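Local atomic coordinates of Serine/threonine-protein kinase Tel1 (Chaetomium thermophilum, PDB entry 6SKY), a protein that probably phosphorylates serine and threonine residues of target proteins, using ATP, to activate checkpoint signalling when DNA is damaged. Residues Met2119-Tyr2124 against Glu2638-Asn2643. Sequence-based numbering, arbitrary orientation.
Sequences MMSGRY and ETRQRN
At the seam between the FAT alpha-solenoid and the kinase domain, Ser2121, on the loop linking helices 2102-2119 and 2124-2143, meets Arg2640 on the short helix 2637-2641. Arg2640 NH1 donates a hydrogen bond to Ser2121 OG at 2.9 Å, moderately bent, with an N-H...O angle of 148°. The hydroxyl lies at the edge of the guanidinium group, tilted 21° from its plane. Ser2121 CB lies alongside, 3.3 Å from Arg2640 NE, while Met2120 CB approaches NH1 obliquely at 3.9 Å. Reach comes from the arginine's extended chain: with CG anti to the backbone N (chi1 167°) and the chain stretched out from CG to NE, the guanidinium is carried across to the loop. An alanine in place of Arg2640 would remove that arm and is likely to leave Ser2121 OG without this donor and a gap beside Met2120 CB. Phe2174 of helix 2154-2174 touches both Met2120 and Arg2640, and Arg2637 adds weak hydrogen bonds to the carbonyl oxygens of Ser2121 and Gly2122. Arg2642 makes no contact with the loop, its guanidinium being engaged by a hydrogen bond to Glu2638 O and by salt bridges to the side chains of Glu2638 and Asp1928. Only 160 Å² is buried between the segments, with nearest CA atoms, those of Ser2121 and Gln2641, 6.2 Å apart. Light, polar contact of an inter-helix loop with the short helix 2637-2641 suits the FAT-kinase interface of a PIKK, where the solenoid wraps around the kinase domain.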
ATOM      1  N   MET A2119      12.592  25.255   1.178  1.00 25.34           N
ATOM      2  CA  MET A2119      12.212  24.149   2.055  1.00 25.34           C
ATOM      3  C   MET A2119      11.713  22.940   1.291  1.00 25.34           C
ATOM      4  O   MET A2119      11.798  21.821   1.798  1.00 25.34           O
ATOM      5  CB  MET A2119      11.128  24.591   3.022  1.00 25.34           C
ATOM      6  CG  MET A2119      11.605  25.419   4.153  1.00 25.34           C
ATOM      7  SD  MET A2119      10.264  26.106   5.092  1.00 25.34           S
ATOM      8  CE  MET A2119      11.190  26.816   6.422  1.00 25.34           C
ATOM      9  N   MET A2120      11.153  23.147   0.098  1.00 28.80           N
ATOM     10  CA  MET A2120      10.585  22.024  -0.652  1.00 28.80           C
ATOM     11  C   MET A2120      11.558  20.865  -0.831  1.00 28.80           C
ATOM     12  O   MET A2120      11.139  19.708  -0.856  1.00 28.80           O
ATOM     13  CB  MET A2120      10.108  22.486  -2.019  1.00 28.80           C
ATOM     14  CG  MET A2120       8.925  23.405  -1.971  1.00 28.80           C
ATOM     15  SD  MET A2120       7.443  22.601  -1.371  1.00 28.80           S
ATOM     16  CE  MET A2120       6.295  23.958  -1.503  1.00 28.80           C
ATOM     17  N   SER A2121      12.851  21.144  -0.959  1.00 28.79           N
ATOM     18  CA  SER A2121      13.843  20.108  -1.211  1.00 28.79           C
ATOM     19  C   SER A2121      14.722  19.777  -0.015  1.00 28.79           C
ATOM     20  O   SER A2121      15.502  18.823  -0.089  1.00 28.79           O
ATOM     21  CB  SER A2121      14.742  20.512  -2.382  1.00 28.79           C
ATOM     22  OG  SER A2121      14.513  21.857  -2.756  1.00 28.79           O
ATOM     23  N   GLY A2122      14.628  20.523   1.074  1.00 24.96           N
ATOM     24  CA  GLY A2122      15.541  20.361   2.177  1.00 24.96           C
ATOM     25  C   GLY A2122      15.277  19.119   2.996  1.00 24.96           C
ATOM     26  O   GLY A2122      14.350  18.350   2.763  1.00 24.96           O
ATOM     27  N   ARG A2123      16.136  18.927   3.989  1.00 26.91           N
ATOM     28  CA  ARG A2123      16.029  17.784   4.877  1.00 26.91           C
ATOM     29  C   ARG A2123      14.749  17.876   5.694  1.00 26.91           C
ATOM     30  O   ARG A2123      14.293  18.963   6.041  1.00 26.91           O
ATOM     31  CB  ARG A2123      17.245  17.734   5.791  1.00 26.91           C
ATOM     32  CG  ARG A2123      17.435  16.437   6.503  1.00 26.91           C
ATOM     33  CD  ARG A2123      18.849  16.332   7.003  1.00 26.91           C
ATOM     34  NE  ARG A2123      19.797  16.785   5.994  1.00 26.91           N
ATOM     35  CZ  ARG A2123      21.098  16.535   6.032  1.00 26.91           C
ATOM     36  NH1 ARG A2123      21.887  16.990   5.072  1.00 26.91           N
ATOM     37  NH2 ARG A2123      21.608  15.822   7.023  1.00 26.91           N
ATOM     38  N   TYR A2124      14.160  16.726   6.007  1.00 24.53           N
ATOM     39  CA  TYR A2124      12.829  16.761   6.594  1.00 24.53           C
ATOM     40  C   TYR A2124      12.838  17.144   8.065  1.00 24.53           C
ATOM     41  O   TYR A2124      11.906  17.805   8.524  1.00 24.53           O
ATOM     42  CB  TYR A2124      12.123  15.422   6.428  1.00 24.53           C
ATOM     43  CG  TYR A2124      10.807  15.384   7.155  1.00 24.53           C
ATOM     44  CD1 TYR A2124       9.739  16.162   6.737  1.00 24.53           C
ATOM     45  CD2 TYR A2124      10.639  14.595   8.274  1.00 24.53           C
ATOM     46  CE1 TYR A2124       8.549  16.144   7.404  1.00 24.53           C
ATOM     47  CE2 TYR A2124       9.450  14.570   8.946  1.00 24.53           C
ATOM     48  CZ  TYR A2124       8.409  15.343   8.507  1.00 24.53           C
ATOM     49  OH  TYR A2124       7.220  15.312   9.187  1.00 24.53           O
ATOM     50  N   GLU A2638      12.635  11.768  -3.663  1.00 28.18           N
ATOM     51  CA  GLU A2638      13.756  10.916  -3.280  1.00 28.18           C
ATOM     52  C   GLU A2638      14.956  11.073  -4.200  1.00 28.18           C
ATOM     53  O   GLU A2638      16.095  11.036  -3.736  1.00 28.18           O
ATOM     54  CB  GLU A2638      13.321   9.460  -3.249  1.00 28.18           C
ATOM     55  CG  GLU A2638      12.368   9.137  -2.139  1.00 28.18           C
ATOM     56  CD  GLU A2638      12.988   9.289  -0.773  1.00 28.18           C
ATOM     57  OE1 GLU A2638      14.228   9.349  -0.678  1.00 28.18           O
ATOM     58  OE2 GLU A2638      12.233   9.347   0.218  1.00 28.18           O
ATOM     59  N   THR A2639      14.732  11.219  -5.502  1.00 25.43           N
ATOM     60  CA  THR A2639      15.850  11.405  -6.413  1.00 25.43           C
ATOM     61  C   THR A2639      16.367  12.828  -6.387  1.00 25.43           C
ATOM     62  O   THR A2639      17.555  13.053  -6.610  1.00 25.43           O
ATOM     63  CB  THR A2639      15.444  11.032  -7.829  1.00 25.43           C
ATOM     64  OG1 THR A2639      14.285  11.774  -8.189  1.00 25.43           O
ATOM     65  CG2 THR A2639      15.134   9.581  -7.911  1.00 25.43           C
ATOM     66  N   ARG A2640      15.499  13.794  -6.118  1.00 27.84           N
ATOM     67  CA  ARG A2640      15.931  15.178  -6.024  1.00 27.84           C
ATOM     68  C   ARG A2640      16.668  15.445  -4.725  1.00 27.84           C
ATOM     69  O   ARG A2640      17.594  16.259  -4.696  1.00 27.84           O
ATOM     70  CB  ARG A2640      14.719  16.083  -6.164  1.00 27.84           C
ATOM     71  CG  ARG A2640      14.907  17.514  -5.791  1.00 27.84           C
ATOM     72  CD  ARG A2640      13.573  18.202  -5.921  1.00 27.84           C
ATOM     73  NE  ARG A2640      13.565  19.540  -5.352  1.00 27.84           N
ATOM     74  CZ  ARG A2640      12.529  20.366  -5.419  1.00 27.84           C
ATOM     75  NH1 ARG A2640      12.600  21.569  -4.871  1.00 27.84           N
ATOM     76  NH2 ARG A2640      11.423  19.989  -6.041  1.00 27.84           N
ATOM     77  N   GLN A2641      16.286  14.766  -3.646  1.00 27.82           N
ATOM     78  CA  GLN A2641      16.991  14.925  -2.384  1.00 27.82           C
ATOM     79  C   GLN A2641      18.440  14.480  -2.488  1.00 27.82           C
ATOM     80  O   GLN A2641      19.305  15.022  -1.796  1.00 27.82           O
ATOM     81  CB  GLN A2641      16.262  14.136  -1.307  1.00 27.82           C
ATOM     82  CG  GLN A2641      16.918  14.151   0.037  1.00 27.82           C
ATOM     83  CD  GLN A2641      16.388  13.068   0.932  1.00 27.82           C
ATOM     84  OE1 GLN A2641      17.055  12.643   1.874  1.00 27.82           O
ATOM     85  NE2 GLN A2641      15.181  12.603   0.643  1.00 27.82           N
ATOM     86  N   ARG A2642      18.728  13.512  -3.351  1.00 25.52           N
ATOM     87  CA  ARG A2642      20.061  12.962  -3.536  1.00 25.52           C
ATOM     88  C   ARG A2642      20.755  13.476  -4.782  1.00 25.52           C
ATOM     89  O   ARG A2642      21.849  13.010  -5.093  1.00 25.52           O
ATOM     90  CB  ARG A2642      19.987  11.443  -3.599  1.00 25.52           C
ATOM     91  CG  ARG A2642      19.576  10.834  -2.312  1.00 25.52           C
ATOM     92  CD  ARG A2642      19.064   9.448  -2.495  1.00 25.52           C
ATOM     93  NE  ARG A2642      18.785   8.835  -1.208  1.00 25.52           N
ATOM     94  CZ  ARG A2642      17.682   9.045  -0.505  1.00 25.52           C
ATOM     95  NH1 ARG A2642      17.518   8.443   0.658  1.00 25.52           N
ATOM     96  NH2 ARG A2642      16.745   9.850  -0.962  1.00 25.52           N
ATOM     97  N   ASN A2643      20.147  14.414  -5.500  1.00 26.08           N
ATOM     98  CA  ASN A2643      20.705  14.958  -6.735  1.00 26.08           C
ATOM     99  C   ASN A2643      21.058  13.856  -7.719  1.00 26.08           C
ATOM    100  O   ASN A2643      22.092  13.899  -8.380  1.00 26.08           O
ATOM    101  CB  ASN A2643      21.925  15.831  -6.460  1.00 26.08           C
ATOM    102  CG  ASN A2643      21.689  16.827  -5.364  1.00 26.08           C
ATOM    103  OD1 ASN A2643      22.521  16.997  -4.479  1.00 26.08           O
ATOM    104  ND2 ASN A2643      20.546  17.486  -5.404  1.00 26.08           N
TER